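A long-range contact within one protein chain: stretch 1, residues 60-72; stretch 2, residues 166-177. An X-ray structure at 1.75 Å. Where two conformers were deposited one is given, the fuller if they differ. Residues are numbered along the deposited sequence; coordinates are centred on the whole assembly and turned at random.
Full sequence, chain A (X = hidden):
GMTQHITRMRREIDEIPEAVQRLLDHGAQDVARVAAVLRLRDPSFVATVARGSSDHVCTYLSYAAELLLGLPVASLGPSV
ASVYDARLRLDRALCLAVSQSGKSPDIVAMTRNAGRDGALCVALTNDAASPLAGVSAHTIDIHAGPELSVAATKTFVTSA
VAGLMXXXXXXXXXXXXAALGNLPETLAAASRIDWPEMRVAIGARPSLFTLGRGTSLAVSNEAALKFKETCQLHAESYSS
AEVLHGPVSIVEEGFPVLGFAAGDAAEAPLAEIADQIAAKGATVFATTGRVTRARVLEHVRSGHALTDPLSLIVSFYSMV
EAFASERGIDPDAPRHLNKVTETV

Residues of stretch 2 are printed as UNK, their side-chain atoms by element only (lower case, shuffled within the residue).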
# COMPACT_ATOMS: atom_id res chain seq x y z
N TYR A 60 3.58 -8.32 5.93
CA TYR A 60 4.45 -9.03 6.87
C TYR A 60 5.13 -10.24 6.19
O TYR A 60 6.35 -10.36 6.17
CB TYR A 60 3.61 -9.42 8.09
CG TYR A 60 4.33 -9.85 9.35
CD1 TYR A 60 5.57 -10.45 9.33
CD2 TYR A 60 3.68 -9.75 10.58
CE1 TYR A 60 6.18 -10.90 10.51
CE2 TYR A 60 4.28 -10.20 11.73
CZ TYR A 60 5.51 -10.76 11.70
OH TYR A 60 6.07 -11.19 12.86
N LEU A 61 4.32 -11.08 5.55
CA LEU A 61 4.82 -12.26 4.89
C LEU A 61 5.67 -11.96 3.64
O LEU A 61 6.54 -12.78 3.32
CB LEU A 61 3.69 -13.22 4.57
CG LEU A 61 2.91 -13.76 5.79
CD1 LEU A 61 1.75 -14.68 5.28
CD2 LEU A 61 3.82 -14.48 6.79
N SER A 62 5.46 -10.81 3.00
CA SER A 62 6.27 -10.41 1.86
C SER A 62 7.69 -10.11 2.33
O SER A 62 8.66 -10.59 1.74
CB SER A 62 5.66 -9.21 1.13
OG SER A 62 4.37 -9.55 0.68
N TYR A 63 7.83 -9.34 3.41
CA TYR A 63 9.17 -9.12 3.99
C TYR A 63 9.82 -10.44 4.38
O TYR A 63 11.00 -10.68 4.08
CB TYR A 63 9.12 -8.21 5.21
CG TYR A 63 9.11 -6.77 4.82
CD1 TYR A 63 10.29 -6.14 4.43
CD2 TYR A 63 7.92 -6.04 4.80
CE1 TYR A 63 10.29 -4.80 4.03
CE2 TYR A 63 7.91 -4.68 4.43
CZ TYR A 63 9.10 -4.08 4.03
OH TYR A 63 9.06 -2.75 3.62
N ALA A 64 9.05 -11.30 5.06
CA ALA A 64 9.56 -12.59 5.53
C ALA A 64 10.03 -13.44 4.35
O ALA A 64 11.09 -14.03 4.41
CB ALA A 64 8.46 -13.35 6.35
N ALA A 65 9.26 -13.52 3.28
CA ALA A 65 9.68 -14.36 2.12
C ALA A 65 10.94 -13.82 1.41
O ALA A 65 11.82 -14.56 0.95
CB ALA A 65 8.58 -14.48 1.14
N GLU A 66 10.96 -12.50 1.27
CA GLU A 66 12.09 -11.82 0.64
C GLU A 66 13.34 -11.97 1.49
O GLU A 66 14.37 -12.33 0.97
CB GLU A 66 11.73 -10.36 0.36
CG GLU A 66 10.77 -10.27 -0.84
CD GLU A 66 10.19 -8.88 -1.14
OE1 GLU A 66 10.53 -7.89 -0.45
OE2 GLU A 66 9.36 -8.81 -2.08
N LEU A 67 13.23 -11.77 2.81
CA LEU A 67 14.40 -11.90 3.71
C LEU A 67 14.89 -13.35 3.92
O LEU A 67 16.10 -13.60 4.00
CB LEU A 67 14.13 -11.24 5.06
CG LEU A 67 13.82 -9.73 5.03
CD1 LEU A 67 13.54 -9.16 6.42
CD2 LEU A 67 14.91 -8.93 4.34
N LEU A 68 13.97 -14.31 3.97
CA LEU A 68 14.34 -15.75 4.15
C LEU A 68 14.75 -16.49 2.88
O LEU A 68 15.70 -17.28 2.88
CB LEU A 68 13.19 -16.54 4.71
CG LEU A 68 12.89 -16.44 6.17
CD1 LEU A 68 11.54 -17.18 6.38
CD2 LEU A 68 14.02 -17.03 7.07
N LEU A 69 14.01 -16.26 1.81
CA LEU A 69 14.15 -17.00 0.58
C LEU A 69 14.62 -16.20 -0.62
O LEU A 69 15.01 -16.78 -1.65
CB LEU A 69 12.81 -17.66 0.27
CG LEU A 69 12.33 -18.71 1.27
CD1 LEU A 69 10.84 -18.86 1.08
CD2 LEU A 69 13.06 -20.02 1.09
N GLY A 70 14.60 -14.87 -0.49
CA GLY A 70 14.96 -13.99 -1.60
C GLY A 70 13.94 -13.95 -2.75
O GLY A 70 14.24 -13.46 -3.84
N LEU A 71 12.73 -14.44 -2.50
CA LEU A 71 11.72 -14.47 -3.54
C LEU A 71 10.97 -13.16 -3.58
O LEU A 71 10.52 -12.69 -2.54
CB LEU A 71 10.73 -15.63 -3.33
CG LEU A 71 11.31 -17.04 -3.48
CD1 LEU A 71 10.24 -18.08 -3.21
CD2 LEU A 71 11.93 -17.25 -4.86
N PRO A 72 10.87 -12.55 -4.76
CA PRO A 72 10.11 -11.31 -4.89
C PRO A 72 8.60 -11.62 -4.72
O PRO A 72 8.12 -12.68 -5.15
CB PRO A 72 10.47 -10.83 -6.29
CG PRO A 72 10.83 -12.06 -7.02
CD PRO A 72 11.42 -13.00 -6.05
N UNK A 166 5.06 -21.84 7.36
CA UNK A 166 5.22 -22.35 6.01
C UNK A 166 6.57 -21.94 5.48
O UNK A 166 7.33 -22.76 4.98
c UNK A 166 3.91 -23.82 3.53
c UNK A 166 2.89 -21.53 2.90
c UNK A 166 4.10 -21.84 5.10
c UNK A 166 4.05 -22.29 3.64
N UNK A 167 6.90 -20.65 5.62
CA UNK A 167 8.17 -20.13 5.16
C UNK A 167 9.36 -20.77 5.89
O UNK A 167 10.40 -21.02 5.28
c UNK A 167 7.61 -18.05 3.00
c UNK A 167 7.30 -16.32 4.80
c UNK A 167 8.21 -18.61 5.33
c UNK A 167 7.27 -17.81 4.44
N UNK A 168 9.20 -21.04 7.18
CA UNK A 168 10.25 -21.62 7.97
C UNK A 168 10.48 -23.09 7.55
O UNK A 168 11.63 -23.52 7.45
c UNK A 168 9.90 -21.52 9.44
N UNK A 169 9.42 -23.83 7.27
CA UNK A 169 9.56 -25.24 6.83
C UNK A 169 10.16 -25.24 5.41
O UNK A 169 11.00 -26.07 5.07
o UNK A 169 8.62 -26.54 9.18
c UNK A 169 8.22 -26.00 6.82
c UNK A 169 7.79 -26.53 8.21
o UNK A 169 6.60 -26.95 8.33
N UNK A 170 9.70 -24.32 4.57
CA UNK A 170 10.19 -24.22 3.19
C UNK A 170 11.67 -23.87 3.16
O UNK A 170 12.45 -24.50 2.42
c UNK A 170 9.09 -21.26 -2.13
c UNK A 170 9.49 -22.10 -1.09
c UNK A 170 9.28 -23.24 2.43
c UNK A 170 7.59 -20.19 -0.59
c UNK A 170 10.42 -23.67 0.19
c UNK A 170 9.59 -22.99 1.01
n UNK A 170 10.40 -23.12 -1.07
c UNK A 170 8.95 -22.00 0.20
c UNK A 170 8.15 -20.31 -1.84
c UNK A 170 7.98 -21.03 0.46
N UNK A 171 12.10 -22.91 3.98
CA UNK A 171 13.49 -22.51 4.08
C UNK A 171 14.31 -23.49 4.93
O UNK A 171 15.56 -23.45 4.91
c UNK A 171 13.59 -21.06 4.68
N UNK A 172 13.62 -24.35 5.67
CA UNK A 172 14.25 -25.28 6.61
C UNK A 172 15.10 -24.49 7.61
O UNK A 172 16.28 -24.78 7.83
c UNK A 172 14.13 -27.21 4.96
o UNK A 172 14.74 -29.43 4.50
c UNK A 172 15.05 -26.36 5.85
c UNK A 172 14.88 -28.25 4.15
o UNK A 172 15.55 -27.87 3.15
N UNK A 173 14.48 -23.48 8.21
CA UNK A 173 15.17 -22.56 9.11
C UNK A 173 14.85 -22.92 10.56
O UNK A 173 13.76 -22.64 11.07
c UNK A 173 14.77 -21.13 8.79
o UNK A 173 15.79 -20.15 10.75
c UNK A 173 15.61 -20.11 9.51
o UNK A 173 16.11 -19.24 8.81
N UNK A 174 15.82 -23.54 11.21
CA UNK A 174 15.63 -23.99 12.59
C UNK A 174 15.57 -22.86 13.62
O UNK A 174 14.97 -23.04 14.66
o UNK A 174 17.56 -26.99 11.96
o UNK A 174 15.41 -26.73 11.91
c UNK A 174 16.71 -25.01 12.96
c UNK A 174 16.55 -26.32 12.21
N UNK A 175 16.21 -21.73 13.38
CA UNK A 175 16.11 -20.60 14.32
C UNK A 175 14.70 -20.04 14.33
O UNK A 175 14.09 -19.78 15.40
N UNK A 176 14.15 -19.85 13.14
CA UNK A 176 12.77 -19.38 13.03
C UNK A 176 11.76 -20.41 13.59
O UNK A 176 10.81 -20.01 14.28
c UNK A 176 11.01 -18.47 11.37
c UNK A 176 10.88 -18.04 9.92
c UNK A 176 12.42 -19.02 11.59
c UNK A 176 10.63 -17.34 12.36
N UNK A 177 11.94 -21.70 13.28
CA UNK A 177 11.06 -22.76 13.81
C UNK A 177 11.09 -22.76 15.33
O UNK A 177 10.06 -22.95 15.97
c UNK A 177 12.27 -27.16 9.47
c UNK A 177 11.44 -24.15 13.30
n UNK A 177 11.71 -27.74 8.43
n UNK A 177 11.52 -26.41 10.26
c UNK A 177 11.98 -25.73 11.45
c UNK A 177 11.06 -24.54 11.88
n UNK A 177 13.59 -27.30 9.66

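Position 166 carries four side-chain carbons, forked at the second, and all of them are out of reach of stretch 1. The fork one bond beyond CB makes it Leu 166, with chi1 t and chi2 p.

Position 167 again has four carbons forked at the second; its CA-to-CB bond points toward stretch 1, and the four carbons settle as a knob among Ala 64, Ala 65, Leu 68 and Leu 69. It is Leu 167. Leu 167 CD1 lies 3.5 Å from Ala 64 CB, Leu 167 CD2 3.8 Å from Leu 69 CD1, and Leu 167 CB 3.8 Å from Leu 68 CD1.

Position 168 has a single carbon, directed away from the partner helix: Ala 168. Position 169 has two carbons, the second bearing two oxygens, and is out of reach of stretch 1: Asp 169.

At position 170 one carbon leads to fused five- and six-membered rings holding eight carbons and one nitrogen, an indole, and the rings lie against Leu 69 and Leu 71; hence Trp 170. Leu 69 CD1 stands 3.8 Å from the centroid of the Trp 170 six-membered ring and 16° off its normal, a CH-pi contact over the face. Leu 71 CD1 approaches Trp 170 CH2 obliquely at 3.3 Å.

Position 171 has one carbon, its CB, 3.8 Å from Leu 69 CD2: Ala 171. Position 172, with positive phi, bears three carbons, the third carrying two oxygens, and touches nothing on stretch 1: Glu 172.

Position 173 has two carbons and two terminal oxygens, one of them 3.5 Å from Leu 68 CD2. It is Asp 173, the N-cap of the following helix. Position 174 has the same composition but is out of reach: Asp 174. Position 175 has no side-chain atoms: Gly 175.

Position 176 has four carbons forked at the second, one lying 3.7 Å from Leu 68 CD1, which identifies Leu 176; Leu 176 N donates to Asp 173 OD1 at 2.9 Å, the capping bond. Position 177 has three carbons, a nitrogen, then a carbon with two more nitrogens: Arg 177. Its guanidinium bridges two acids, with Arg 177 NE 3.1 Å from Asp 169 OD1 and Arg 177 NH1 2.9 Å from Asp 174 OD1.

The contact is apolar packing between nearly parallel helices, 13° apart with axes 10.4 Å at closest approach, and no hydrogen bond crosses it. Ala 65 CA lies 6.7 Å from Leu 167 CA, and Leu 69 CA lies 6.6 Å from Ala 171 CA; the pairs advance four residues on each helix, keeping the register. Together the stretches bury 447 Å², while the salt bridges and cap tie stretch 2 to itself.

Stretch 2 (166-177) LLADWAEDDGLR
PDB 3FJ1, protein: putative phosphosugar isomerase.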